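Local coordinates for glyoxalase-related enzyme, AraC type (PDB 3BT3), which is of unknown function but belongs to the glyoxalase-like VOC superfamily and may be the ligand-sensing part of an AraC-type transcription regulator, at residues A[27-32]-A[133-138]; A[57-62]-A[83-88]; A[122-127]-A[138-143]. All coordinates share one frame; numbering follows the deposited sequence.

Overall arrangement
The chain forms two four-stranded mixed sheets, as in paired beta-alpha-beta-beta-beta modules of the VOC superfamily. Contact 2 joins two neighbouring strands of the first sheet, and contact 3 belongs to a hairpin of the second. Contact 1 links the two halves, tying strand 26-29 to the turn of that hairpin. The centres of contacts 1 and 2 lie about 9 Å apart, and Thr29 N lies 2.9 Å from Phe84 O, a probable hydrogen bond. Contacts 1 and 3 share Ile138, with centres about 21 Å apart. Within one chain contacts 2 and 3 do not touch; their nearest atoms are about 8 Å apart. Across the dimer, Phe84 packs on Arg140 of the second subunit.

Contact 1: A[27-32]-A[133-138]; sequences YFTKDM and TTDGCI
The Tyr27 ring meets Asp135 OD1 at its edge, in the ring plane, and Thr133 OG1 near that plane. Cys137 SG approaches obliquely, 4.2 Å from the ring centroid, as a sulfur-aromatic contact. The Asp135 carboxylate is turned 66° from the ring. Tyr27 CG, anti to the backbone N (chi1 -175°), starts the ring toward the turn 133-136. Tyr27 and Thr133 reach toward each other, tip to tip.

The hydroxyl is held by two bonds. Thr133 OG1 donates to Tyr27 OH at 2.8 Å. Tyr27 OH donates to Asp135 OD1 at 2.7 Å, on the anti lone pair. Together these fix the phenol O-H direction. Thr133 OG1 also accepts from Asp135 N at 3.1 Å, an ST turn inside the type I turn 133-136. The turn thus positions both partners of the tyrosine. Water 1 donates to Asp135 OD2 and to Asp31 O, a second link between the segments.

Thr35 of helix 32-41 bonds both Asp135 OD1 and Thr29 OG1. The buried contact joins strand 26-29, outermost in its sheet within this chain, to the loop between strands 126-132 and 138-144 of the other. Helix 32-41 packs against both, with Thr35 on Tyr27 and Trp38 on Thr133.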
ATOM      1  N   TYR A  27      -4.099   5.862   1.071  1.00 24.67           N
ATOM      2  CA  TYR A  27      -4.794   6.176   2.317  1.00 24.74           C
ATOM      3  C   TYR A  27      -5.786   7.322   2.061  1.00 24.98           C
ATOM      4  O   TYR A  27      -5.414   8.357   1.517  1.00 26.63           O
ATOM      5  CB  TYR A  27      -3.744   6.582   3.350  1.00 23.82           C
ATOM      6  CG  TYR A  27      -4.247   6.829   4.743  1.00 23.88           C
ATOM      7  CD1 TYR A  27      -3.894   5.976   5.794  1.00 21.46           C
ATOM      8  CD2 TYR A  27      -5.044   7.939   5.029  1.00 21.83           C
ATOM      9  CE1 TYR A  27      -4.319   6.232   7.095  1.00 20.58           C
ATOM     10  CE2 TYR A  27      -5.472   8.199   6.318  1.00 21.98           C
ATOM     11  CZ  TYR A  27      -5.108   7.346   7.347  1.00 21.09           C
ATOM     12  OH  TYR A  27      -5.519   7.621   8.625  1.00 18.19           O
ATOM     13  N   PHE A  28      -7.042   7.150   2.444  1.00 23.69           N
ATOM     14  CA  PHE A  28      -8.018   8.205   2.197  1.00 25.31           C
ATOM     15  C   PHE A  28      -8.392   9.008   3.433  1.00 24.01           C
ATOM     16  O   PHE A  28      -8.522   8.463   4.518  1.00 26.45           O
ATOM     17  CB  PHE A  28      -9.261   7.599   1.536  1.00 25.59           C
ATOM     18  CG  PHE A  28      -8.977   7.001   0.193  1.00 27.62           C
ATOM     19  CD1 PHE A  28      -8.941   7.798  -0.945  1.00 28.59           C
ATOM     20  CD2 PHE A  28      -8.628   5.660   0.081  1.00 27.99           C
ATOM     21  CE1 PHE A  28      -8.550   7.265  -2.178  1.00 28.96           C
ATOM     22  CE2 PHE A  28      -8.238   5.123  -1.135  1.00 28.89           C
ATOM     23  CZ  PHE A  28      -8.198   5.927  -2.270  1.00 29.34           C
ATOM     24  N   THR A  29      -8.561  10.314   3.261  1.00 24.03           N
ATOM     25  CA  THR A  29      -8.908  11.181   4.383  1.00 26.09           C
ATOM     26  C   THR A  29      -9.782  12.370   4.005  1.00 25.72           C
ATOM     27  O   THR A  29      -9.624  12.949   2.931  1.00 27.13           O
ATOM     28  CB  THR A  29      -7.628  11.720   5.092  1.00 25.59           C
ATOM     29  OG1 THR A  29      -7.987  12.690   6.085  1.00 25.16           O
ATOM     30  CG2 THR A  29      -6.705  12.374   4.089  1.00 27.70           C
ATOM     31  N   LYS A  30     -10.693  12.729   4.908  1.00 28.85           N
ATOM     32  CA  LYS A  30     -11.592  13.870   4.714  1.00 30.20           C
ATOM     33  C   LYS A  30     -10.926  15.193   5.113  1.00 28.26           C
ATOM     34  O   LYS A  30     -11.381  16.258   4.716  1.00 28.81           O
ATOM     35  CB  LYS A  30     -12.882  13.686   5.520  1.00 32.52           C
ATOM     36  CG  LYS A  30     -13.749  12.531   5.052  1.00 37.06           C
ATOM     37  CD  LYS A  30     -14.116  12.661   3.572  1.00 42.40           C
ATOM     38  CE  LYS A  30     -14.985  13.887   3.300  1.00 45.58           C
ATOM     39  NZ  LYS A  30     -16.315  13.812   3.984  1.00 48.33           N
ATOM     40  N   ASP A  31      -9.856  15.116   5.905  1.00 27.70           N
ATOM     41  CA  ASP A  31      -9.118  16.303   6.332  1.00 27.27           C
ATOM     42  C   ASP A  31      -7.624  15.959   6.437  1.00 25.99           C
ATOM     43  O   ASP A  31      -7.117  15.593   7.496  1.00 27.39           O
ATOM     44  CB  ASP A  31      -9.659  16.825   7.672  1.00 27.27           C
ATOM     45  CG  ASP A  31      -9.150  18.236   8.001  1.00 31.36           C
ATOM     46  OD1 ASP A  31      -9.658  18.845   8.972  1.00 34.86           O
ATOM     47  OD2 ASP A  31      -8.245  18.740   7.294  1.00 28.11           O
ATOM     48  N   MET A  32      -6.934  16.104   5.311  1.00 27.13           N
ATOM     49  CA  MET A  32      -5.512  15.784   5.177  1.00 26.01           C
ATOM     50  C   MET A  32      -4.579  16.393   6.228  1.00 26.52           C
ATOM     51  O   MET A  32      -3.722  15.696   6.779  1.00 27.97           O
ATOM     52  CB  MET A  32      -5.042  16.164   3.760  1.00 22.57           C
ATOM     53  CG  MET A  32      -3.946  15.266   3.198  1.00 20.13           C
ATOM     54  SD  MET A  32      -3.852  15.327   1.375  1.00 16.08           S
ATOM     55  CE  MET A  32      -2.660  16.361   1.238  1.00 12.58           C
ATOM     56  N   THR A 133      -5.763   4.999  13.623  1.00 27.64           N
ATOM     57  CA  THR A 133      -5.379   6.371  13.296  1.00 27.86           C
ATOM     58  C   THR A 133      -6.463   7.354  13.677  1.00 27.70           C
ATOM     59  O   THR A 133      -7.552   6.957  14.088  1.00 26.57           O
ATOM     60  CB  THR A 133      -5.098   6.557  11.789  1.00 28.05           C
ATOM     61  OG1 THR A 133      -6.324   6.446  11.042  1.00 27.59           O
ATOM     62  CG2 THR A 133      -4.118   5.522  11.313  1.00 27.43           C
ATOM     63  N   THR A 134      -6.158   8.640  13.521  1.00 29.53           N
ATOM     64  CA  THR A 134      -7.106   9.705  13.841  1.00 31.75           C
ATOM     65  C   THR A 134      -8.297   9.626  12.899  1.00 32.39           C
ATOM     66  O   THR A 134      -9.336  10.217  13.160  1.00 33.81           O
ATOM     67  CB  THR A 134      -6.466  11.120  13.694  1.00 31.94           C
ATOM     68  OG1 THR A 134      -7.378  12.114  14.176  1.00 33.94           O
ATOM     69  CG2 THR A 134      -6.161  11.428  12.235  1.00 32.50           C
ATOM     70  N   ASP A 135      -8.137   8.892  11.803  1.00 32.64           N
ATOM     71  CA  ASP A 135      -9.202   8.756  10.820  1.00 32.66           C
ATOM     72  C   ASP A 135     -10.008   7.481  10.999  1.00 32.27           C
ATOM     73  O   ASP A 135     -11.002   7.276  10.314  1.00 31.02           O
ATOM     74  CB  ASP A 135      -8.605   8.794   9.413  1.00 33.63           C
ATOM     75  CG  ASP A 135      -7.903  10.104   9.120  1.00 36.98           C
ATOM     76  OD1 ASP A 135      -6.690  10.097   8.822  1.00 35.49           O
ATOM     77  OD2 ASP A 135      -8.577  11.150   9.198  1.00 39.04           O
ATOM     78  N   GLY A 136      -9.566   6.617  11.908  1.00 32.64           N
ATOM     79  CA  GLY A 136     -10.279   5.375  12.142  1.00 32.30           C
ATOM     80  C   GLY A 136      -9.694   4.111  11.524  1.00 32.06           C
ATOM     81  O   GLY A 136     -10.078   3.019  11.928  1.00 32.52           O
ATOM     82  N   CYS A 137      -8.781   4.234  10.561  1.00 30.18           N
ATOM     83  CA  CYS A 137      -8.189   3.051   9.935  1.00 30.92           C
ATOM     84  C   CYS A 137      -7.269   2.354  10.905  1.00 29.47           C
ATOM     85  O   CYS A 137      -6.802   2.946  11.886  1.00 28.69           O
ATOM     86  CB  CYS A 137      -7.331   3.391   8.714  1.00 33.29           C
ATOM     87  SG  CYS A 137      -7.725   4.880   7.858  1.00 44.80           S
ATOM     88  N   ILE A 138      -6.982   1.099  10.583  1.00 27.22           N
ATOM     89  CA  ILE A 138      -6.102   0.268  11.378  1.00 24.90           C
ATOM     90  C   ILE A 138      -4.753   0.102  10.693  1.00 24.25           C
ATOM     91  O   ILE A 138      -4.684  -0.173   9.492  1.00 24.56           O
ATOM     92  CB  ILE A 138      -6.692  -1.153  11.584  1.00 24.43           C
ATOM     93  CG1 ILE A 138      -8.060  -1.074  12.270  1.00 25.19           C
ATOM     94  CG2 ILE A 138      -5.718  -2.004  12.372  1.00 21.58           C
ATOM     95  CD1 ILE A 138      -8.067  -0.289  13.568  1.00 25.20           C
TER
HETATM   96  O   HOH W   1      -8.708  13.845   9.157  1.00 36.33           O

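Contact 2: A[57-62]-A[83-88]; sequences FGDYGC and LFKGEP
Strands 58-64 and 81-85 run antiparallel here as neighbours in the first sheet of this VOC-type fold. The pairing lies beside a classic beta bulge, in which Asp59 and Tyr60 both face Ala51 on the adjoining strand 46-52. Gly61 and Leu83 form a hydrogen-bonded pair. Leu83 N donates to Gly61 O at 2.7 Å, and Gly61 N donates to Leu83 O at 3.0 Å. Tyr60 and Phe84 form the next, non-hydrogen-bonded pair. Past it, Lys85 N donates to Asp59 O at 3.3 Å.

The Tyr60 and Phe84 side chains lie side by side and point the same way. Tyr60 CD1 comes 3.5 Å from Phe84 CE1, and the ring planes are inclined by 46°. Phe95 of the second subunit packs on Tyr60 and meets the Phe84 ring edge-to-face, which places this pair at the dimer contact. On the other face, Leu83 CD1 lies 3.8 Å from both Cys62 N and Cys62 CA. Leu83 also packs on Met32 and Val36 of helix 32-41.

At the strand end, Lys85 CG rests 3.6 Å from Gly58 O. Beyond it the lysine chain bends, and chi4 of -59° sets NZ where it forms a salt bridge with Asp59 OD1 at 2.7 Å. The ammonium sits on the syn side of the carboxylate, 29° out of its plane. Asp53 OD2 makes a second salt bridge to Lys85 NZ. One ammonium therefore bridges two carboxylates, which would offset their mutual repulsion and probably keep the lysine protonated.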
ATOM      1  N   PHE A  57      -8.520  22.548   1.832  1.00 39.55           N
ATOM      2  CA  PHE A  57      -8.187  21.191   2.247  1.00 37.72           C
ATOM      3  C   PHE A  57      -7.298  20.467   1.240  1.00 35.91           C
ATOM      4  O   PHE A  57      -7.339  20.744   0.045  1.00 34.78           O
ATOM      5  CB  PHE A  57      -9.478  20.417   2.481  1.00 36.48           C
ATOM      6  CG  PHE A  57     -10.256  20.905   3.665  1.00 38.65           C
ATOM      7  CD1 PHE A  57     -10.029  20.368   4.929  1.00 38.12           C
ATOM      8  CD2 PHE A  57     -11.169  21.948   3.532  1.00 39.44           C
ATOM      9  CE1 PHE A  57     -10.697  20.863   6.044  1.00 40.35           C
ATOM     10  CE2 PHE A  57     -11.844  22.452   4.646  1.00 40.80           C
ATOM     11  CZ  PHE A  57     -11.608  21.909   5.902  1.00 38.96           C
ATOM     12  N   GLY A  58      -6.492  19.536   1.727  1.00 33.63           N
ATOM     13  CA  GLY A  58      -5.612  18.803   0.839  1.00 32.18           C
ATOM     14  C   GLY A  58      -6.305  17.777  -0.034  1.00 31.33           C
ATOM     15  O   GLY A  58      -7.140  17.022   0.447  1.00 31.75           O
ATOM     16  N   ASP A  59      -5.970  17.764  -1.325  1.00 31.36           N
ATOM     17  CA  ASP A  59      -6.533  16.793  -2.266  1.00 32.26           C
ATOM     18  C   ASP A  59      -5.522  15.667  -2.409  1.00 30.84           C
ATOM     19  O   ASP A  59      -5.882  14.506  -2.565  1.00 32.30           O
ATOM     20  CB  ASP A  59      -6.744  17.400  -3.658  1.00 35.99           C
ATOM     21  CG  ASP A  59      -7.956  18.297  -3.737  1.00 41.25           C
ATOM     22  OD1 ASP A  59      -9.023  17.906  -3.207  1.00 42.78           O
ATOM     23  OD2 ASP A  59      -7.843  19.385  -4.346  1.00 43.82           O
ATOM     24  N   TYR A  60      -4.248  16.034  -2.371  1.00 28.67           N
ATOM     25  CA  TYR A  60      -3.184  15.062  -2.511  1.00 27.06           C
ATOM     26  C   TYR A  60      -1.988  15.409  -1.649  1.00 26.23           C
ATOM     27  O   TYR A  60      -1.635  16.583  -1.493  1.00 27.31           O
ATOM     28  CB  TYR A  60      -2.716  14.961  -3.966  1.00 26.57           C
ATOM     29  CG  TYR A  60      -1.608  13.957  -4.115  1.00 26.88           C
ATOM     30  CD1 TYR A  60      -1.860  12.593  -3.964  1.00 28.05           C
ATOM     31  CD2 TYR A  60      -0.292  14.366  -4.315  1.00 28.67           C
ATOM     32  CE1 TYR A  60      -0.831  11.666  -3.998  1.00 29.92           C
ATOM     33  CE2 TYR A  60       0.749  13.444  -4.354  1.00 29.85           C
ATOM     34  CZ  TYR A  60       0.469  12.095  -4.194  1.00 31.58           C
ATOM     35  OH  TYR A  60       1.479  11.171  -4.234  1.00 31.08           O
ATOM     36  N   GLY A  61      -1.367  14.374  -1.101  1.00 22.58           N
ATOM     37  CA  GLY A  61      -0.204  14.568  -0.264  1.00 22.41           C
ATOM     38  C   GLY A  61       0.371  13.222   0.116  1.00 23.53           C
ATOM     39  O   GLY A  61      -0.001  12.198  -0.461  1.00 23.43           O
ATOM     40  N   CYS A  62       1.286  13.207   1.076  1.00 22.87           N
ATOM     41  CA  CYS A  62       1.837  11.942   1.494  1.00 27.43           C
ATOM     42  C   CYS A  62       2.570  12.045   2.803  1.00 26.94           C
ATOM     43  O   CYS A  62       2.885  13.140   3.266  1.00 28.24           O
ATOM     44  CB  CYS A  62       2.765  11.384   0.416  1.00 29.39           C
ATOM     45  SG  CYS A  62       4.175  12.416   0.086  1.00 46.01           S
ATOM     46  N   LEU A  83      -1.713  10.153   0.202  1.00 25.17           N
ATOM     47  CA  LEU A  83      -2.953  10.620   0.822  1.00 24.77           C
ATOM     48  C   LEU A  83      -3.859  11.288  -0.213  1.00 26.09           C
ATOM     49  O   LEU A  83      -3.432  12.207  -0.919  1.00 24.42           O
ATOM     50  CB  LEU A  83      -2.641  11.617   1.942  1.00 23.65           C
ATOM     51  CG  LEU A  83      -1.623  11.163   3.003  1.00 22.74           C
ATOM     52  CD1 LEU A  83      -1.158  12.363   3.824  1.00 21.31           C
ATOM     53  CD2 LEU A  83      -2.243  10.115   3.904  1.00 15.57           C
ATOM     54  N   PHE A  84      -5.101  10.812  -0.290  1.00 25.86           N
ATOM     55  CA  PHE A  84      -6.118  11.325  -1.209  1.00 25.71           C
ATOM     56  C   PHE A  84      -7.358  11.740  -0.409  1.00 28.82           C
ATOM     57  O   PHE A  84      -7.639  11.173   0.648  1.00 29.05           O
ATOM     58  CB  PHE A  84      -6.540  10.234  -2.203  1.00 24.91           C
ATOM     59  CG  PHE A  84      -5.430   9.738  -3.074  1.00 27.43           C
ATOM     60  CD1 PHE A  84      -5.005  10.479  -4.175  1.00 27.78           C
ATOM     61  CD2 PHE A  84      -4.792   8.537  -2.786  1.00 26.46           C
ATOM     62  CE1 PHE A  84      -3.955  10.027  -4.983  1.00 25.18           C
ATOM     63  CE2 PHE A  84      -3.745   8.080  -3.586  1.00 27.91           C
ATOM     64  CZ  PHE A  84      -3.325   8.829  -4.687  1.00 26.27           C
ATOM     65  N   LYS A  85      -8.107  12.714  -0.923  1.00 30.15           N
ATOM     66  CA  LYS A  85      -9.326  13.164  -0.255  1.00 31.64           C
ATOM     67  C   LYS A  85     -10.403  12.098  -0.452  1.00 32.24           C
ATOM     68  O   LYS A  85     -10.607  11.615  -1.567  1.00 31.58           O
ATOM     69  CB  LYS A  85      -9.816  14.483  -0.853  1.00 32.13           C
ATOM     70  CG  LYS A  85     -10.395  15.441   0.172  1.00 36.21           C
ATOM     71  CD  LYS A  85     -11.772  15.959  -0.214  1.00 39.43           C
ATOM     72  CE  LYS A  85     -11.724  16.873  -1.413  1.00 38.52           C
ATOM     73  NZ  LYS A  85     -10.843  18.036  -1.154  1.00 40.59           N
ATOM     74  N   GLY A  86     -11.084  11.726   0.629  1.00 31.87           N
ATOM     75  CA  GLY A  86     -12.135  10.729   0.528  1.00 33.30           C
ATOM     76  C   GLY A  86     -12.507  10.103   1.857  1.00 34.74           C
ATOM     77  O   GLY A  86     -11.946  10.454   2.893  1.00 36.30           O
ATOM     78  N   GLU A  87     -13.459   9.176   1.834  1.00 34.98           N
ATOM     79  CA  GLU A  87     -13.881   8.498   3.053  1.00 35.87           C
ATOM     80  C   GLU A  87     -12.750   7.635   3.600  1.00 34.34           C
ATOM     81  O   GLU A  87     -12.173   6.821   2.880  1.00 33.36           O
ATOM     82  CB  GLU A  87     -15.108   7.614   2.792  1.00 36.47           C
ATOM     83  CG  GLU A  87     -16.427   8.367   2.708  1.00 43.06           C
ATOM     84  CD  GLU A  87     -16.768   9.127   3.994  1.00 46.26           C
ATOM     85  OE1 GLU A  87     -16.628   8.549   5.098  1.00 45.51           O
ATOM     86  OE2 GLU A  87     -17.186  10.304   3.894  1.00 47.85           O
ATOM     87  N   PRO A  88     -12.424   7.799   4.888  1.00 33.51           N
ATOM     88  CA  PRO A  88     -11.352   7.015   5.504  1.00 33.44           C
ATOM     89  C   PRO A  88     -11.600   5.523   5.297  1.00 32.49           C
ATOM     90  O   PRO A  88     -12.743   5.085   5.175  1.00 32.50           O
ATOM     91  CB  PRO A  88     -11.450   7.388   6.987  1.00 34.78           C
ATOM     92  CG  PRO A  88     -12.101   8.722   6.983  1.00 36.16           C
ATOM     93  CD  PRO A  88     -13.139   8.594   5.901  1.00 33.28           C
TER

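Contact 3: A[122-127]-A[138-143]; sequences QPWGAR and ILRFFE
Trp124 points an edge of its six-membered ring at one face of Phe142. CH2 of Trp124 sits 3.7 Å from Phe142 CG, offset toward the rim of that face. The planes are 76° apart, a T-shaped pair. Ala126 CB adds a looser contact with Phe142 CD1 at 4.2 Å. Arg140 NH2 comes to the indole edge, 3.9 Å from Trp124 CZ2.

The backbones pair through Arg127 and Glu143, an antiparallel hydrogen-bonded pair. Arg127 N donates to Glu143 O at 2.7 Å, and Glu143 N donates to Arg127 O at 2.8 Å. Water 2 accepts from Arg127 NH2 and gives a weak bond to Glu143 OE2.

The next shell holds the polar ends. Arg127 has a salt bridge to Asp102, Arg140 one to Glu128, and Glu143 OE2 accepts from Ile101 N, at the first residue of helix 101-110. On one face of the indole lies Gln122 CB, 3.4 Å above the plane. Gln122 N donates to Ala126 O at 2.6 Å and Gly125 N to Gln122 O, closing the turn between strands 120-122 and 126-132.

This is the antiparallel hairpin 126-132/138-144 of the second beta-alpha-beta-beta-beta module, with the Trp124 edge packed on Phe142 at the end far from the 133-136 turn.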
ATOM      1  N   GLN A 122       2.437 -13.487  17.108  1.00 38.84           N
ATOM      2  CA  GLN A 122       1.634 -14.130  16.072  1.00 39.69           C
ATOM      3  C   GLN A 122       2.131 -15.547  15.788  1.00 39.91           C
ATOM      4  O   GLN A 122       3.328 -15.826  15.860  1.00 38.62           O
ATOM      5  CB  GLN A 122       1.682 -13.317  14.777  1.00 39.35           C
ATOM      6  CG  GLN A 122       0.890 -12.024  14.804  1.00 41.51           C
ATOM      7  CD  GLN A 122      -0.611 -12.251  14.815  1.00 43.40           C
ATOM      8  OE1 GLN A 122      -1.390 -11.315  14.646  1.00 44.59           O
ATOM      9  NE2 GLN A 122      -1.023 -13.493  15.017  1.00 40.85           N
ATOM     10  N   PRO A 123       1.211 -16.459  15.436  1.00 41.20           N
ATOM     11  CA  PRO A 123       1.605 -17.842  15.147  1.00 40.42           C
ATOM     12  C   PRO A 123       2.643 -17.901  14.047  1.00 39.77           C
ATOM     13  O   PRO A 123       3.499 -18.779  14.055  1.00 40.22           O
ATOM     14  CB  PRO A 123       0.300 -18.496  14.718  1.00 41.30           C
ATOM     15  CG  PRO A 123      -0.748 -17.671  15.414  1.00 43.35           C
ATOM     16  CD  PRO A 123      -0.236 -16.274  15.243  1.00 40.30           C
ATOM     17  N   TRP A 124       2.576 -16.960  13.106  1.00 38.96           N
ATOM     18  CA  TRP A 124       3.521 -16.963  11.994  1.00 37.15           C
ATOM     19  C   TRP A 124       4.922 -16.452  12.263  1.00 37.22           C
ATOM     20  O   TRP A 124       5.659 -16.165  11.324  1.00 39.39           O
ATOM     21  CB  TRP A 124       2.943 -16.237  10.771  1.00 36.29           C
ATOM     22  CG  TRP A 124       2.163 -14.984  11.059  1.00 34.45           C
ATOM     23  CD1 TRP A 124       0.860 -14.902  11.469  1.00 32.26           C
ATOM     24  CD2 TRP A 124       2.632 -13.636  10.941  1.00 30.58           C
ATOM     25  NE1 TRP A 124       0.490 -13.587  11.610  1.00 32.44           N
ATOM     26  CE2 TRP A 124       1.557 -12.787  11.292  1.00 31.33           C
ATOM     27  CE3 TRP A 124       3.858 -13.062  10.571  1.00 32.32           C
ATOM     28  CZ2 TRP A 124       1.669 -11.386  11.291  1.00 31.00           C
ATOM     29  CZ3 TRP A 124       3.973 -11.663  10.568  1.00 32.11           C
ATOM     30  CH2 TRP A 124       2.879 -10.845  10.925  1.00 31.34           C
ATOM     31  N   GLY A 125       5.296 -16.331  13.532  1.00 36.30           N
ATOM     32  CA  GLY A 125       6.651 -15.908  13.852  1.00 36.30           C
ATOM     33  C   GLY A 125       6.996 -14.435  14.006  1.00 37.80           C
ATOM     34  O   GLY A 125       8.120 -14.024  13.681  1.00 38.80           O
ATOM     35  N   ALA A 126       6.064 -13.631  14.506  1.00 35.25           N
ATOM     36  CA  ALA A 126       6.352 -12.215  14.696  1.00 33.57           C
ATOM     37  C   ALA A 126       5.542 -11.583  15.817  1.00 33.10           C
ATOM     38  O   ALA A 126       4.460 -12.051  16.182  1.00 32.09           O
ATOM     39  CB  ALA A 126       6.109 -11.452  13.397  1.00 31.59           C
ATOM     40  N   ARG A 127       6.082 -10.512  16.380  1.00 32.83           N
ATOM     41  CA  ARG A 127       5.366  -9.803  17.418  1.00 32.19           C
ATOM     42  C   ARG A 127       4.664  -8.661  16.694  1.00 32.86           C
ATOM     43  O   ARG A 127       5.218  -8.060  15.776  1.00 31.06           O
ATOM     44  CB  ARG A 127       6.324  -9.282  18.490  1.00 30.72           C
ATOM     45  CG  ARG A 127       6.908 -10.387  19.364  1.00 32.02           C
ATOM     46  CD  ARG A 127       7.252  -9.869  20.748  1.00 31.13           C
ATOM     47  NE  ARG A 127       8.313  -8.881  20.689  1.00 29.48           N
ATOM     48  CZ  ARG A 127       8.503  -7.925  21.592  1.00 30.90           C
ATOM     49  NH1 ARG A 127       7.697  -7.814  22.642  1.00 28.34           N
ATOM     50  NH2 ARG A 127       9.502  -7.068  21.429  1.00 31.99           N
ATOM     51  N   ILE A 138      -6.982   1.099  10.583  1.00 27.22           N
ATOM     52  CA  ILE A 138      -6.102   0.268  11.378  1.00 24.90           C
ATOM     53  C   ILE A 138      -4.753   0.102  10.693  1.00 24.25           C
ATOM     54  O   ILE A 138      -4.684  -0.173   9.492  1.00 24.56           O
ATOM     55  CB  ILE A 138      -6.692  -1.153  11.584  1.00 24.43           C
ATOM     56  CG1 ILE A 138      -8.060  -1.074  12.270  1.00 25.19           C
ATOM     57  CG2 ILE A 138      -5.718  -2.004  12.372  1.00 21.58           C
ATOM     58  CD1 ILE A 138      -8.067  -0.289  13.568  1.00 25.20           C
ATOM     59  N   LEU A 139      -3.683   0.265  11.461  1.00 23.91           N
ATOM     60  CA  LEU A 139      -2.344   0.069  10.934  1.00 23.42           C
ATOM     61  C   LEU A 139      -1.720  -1.063  11.727  1.00 24.28           C
ATOM     62  O   LEU A 139      -1.641  -0.999  12.961  1.00 21.14           O
ATOM     63  CB  LEU A 139      -1.484   1.322  11.099  1.00 22.43           C
ATOM     64  CG  LEU A 139      -1.912   2.585  10.369  1.00 23.42           C
ATOM     65  CD1 LEU A 139      -0.853   3.653  10.557  1.00 21.15           C
ATOM     66  CD2 LEU A 139      -2.111   2.279   8.888  1.00 24.22           C
ATOM     67  N   ARG A 140      -1.276  -2.095  11.020  1.00 24.18           N
ATOM     68  CA  ARG A 140      -0.642  -3.234  11.668  1.00 24.08           C
ATOM     69  C   ARG A 140       0.875  -3.126  11.577  1.00 25.17           C
ATOM     70  O   ARG A 140       1.435  -2.866  10.516  1.00 25.92           O
ATOM     71  CB  ARG A 140      -1.121  -4.538  11.029  1.00 22.70           C
ATOM     72  CG  ARG A 140      -2.614  -4.802  11.235  1.00 24.37           C
ATOM     73  CD  ARG A 140      -3.069  -6.095  10.575  1.00 19.49           C
ATOM     74  NE  ARG A 140      -2.306  -7.238  11.056  1.00 25.21           N
ATOM     75  CZ  ARG A 140      -2.406  -8.470  10.563  1.00 27.61           C
ATOM     76  NH1 ARG A 140      -3.245  -8.728   9.570  1.00 29.19           N
ATOM     77  NH2 ARG A 140      -1.665  -9.449  11.061  1.00 28.45           N
ATOM     78  N   PHE A 141       1.536  -3.308  12.709  1.00 26.04           N
ATOM     79  CA  PHE A 141       2.990  -3.244  12.762  1.00 28.04           C
ATOM     80  C   PHE A 141       3.495  -4.586  13.275  1.00 29.70           C
ATOM     81  O   PHE A 141       2.937  -5.147  14.224  1.00 30.43           O
ATOM     82  CB  PHE A 141       3.429  -2.122  13.706  1.00 28.34           C
ATOM     83  CG  PHE A 141       3.110  -0.739  13.195  1.00 29.45           C
ATOM     84  CD1 PHE A 141       3.988  -0.077  12.340  1.00 30.19           C
ATOM     85  CD2 PHE A 141       1.930  -0.103  13.559  1.00 29.70           C
ATOM     86  CE1 PHE A 141       3.697   1.200  11.858  1.00 30.53           C
ATOM     87  CE2 PHE A 141       1.627   1.175  13.082  1.00 30.77           C
ATOM     88  CZ  PHE A 141       2.510   1.827  12.234  1.00 30.71           C
ATOM     89  N   PHE A 142       4.530  -5.128  12.648  1.00 29.40           N
ATOM     90  CA  PHE A 142       5.051  -6.399  13.117  1.00 31.75           C
ATOM     91  C   PHE A 142       6.554  -6.472  13.001  1.00 34.11           C
ATOM     92  O   PHE A 142       7.164  -5.761  12.200  1.00 35.98           O
ATOM     93  CB  PHE A 142       4.396  -7.574  12.364  1.00 31.30           C
ATOM     94  CG  PHE A 142       4.813  -7.693  10.924  1.00 29.93           C
ATOM     95  CD1 PHE A 142       5.970  -8.381  10.574  1.00 28.85           C
ATOM     96  CD2 PHE A 142       4.059  -7.092   9.919  1.00 29.52           C
ATOM     97  CE1 PHE A 142       6.375  -8.466   9.240  1.00 29.81           C
ATOM     98  CE2 PHE A 142       4.452  -7.171   8.587  1.00 29.66           C
ATOM     99  CZ  PHE A 142       5.614  -7.860   8.246  1.00 28.30           C
ATOM    100  N   GLU A 143       7.142  -7.320  13.834  1.00 36.57           N
ATOM    101  CA  GLU A 143       8.581  -7.547  13.846  1.00 38.85           C
ATOM    102  C   GLU A 143       8.770  -9.042  14.057  1.00 40.01           C
ATOM    103  O   GLU A 143       8.259  -9.616  15.029  1.00 36.08           O
ATOM    104  CB  GLU A 143       9.249  -6.767  14.978  1.00 39.74           C
ATOM    105  CG  GLU A 143      10.762  -6.849  14.953  1.00 42.17           C
ATOM    106  CD  GLU A 143      11.427  -5.970  16.001  1.00 45.81           C
ATOM    107  OE1 GLU A 143      12.663  -5.803  15.926  1.00 47.03           O
ATOM    108  OE2 GLU A 143      10.728  -5.452  16.900  1.00 44.21           O
TER
HETATM  109  O   HOH W   2      10.909  -7.789  18.668  1.00 35.56           O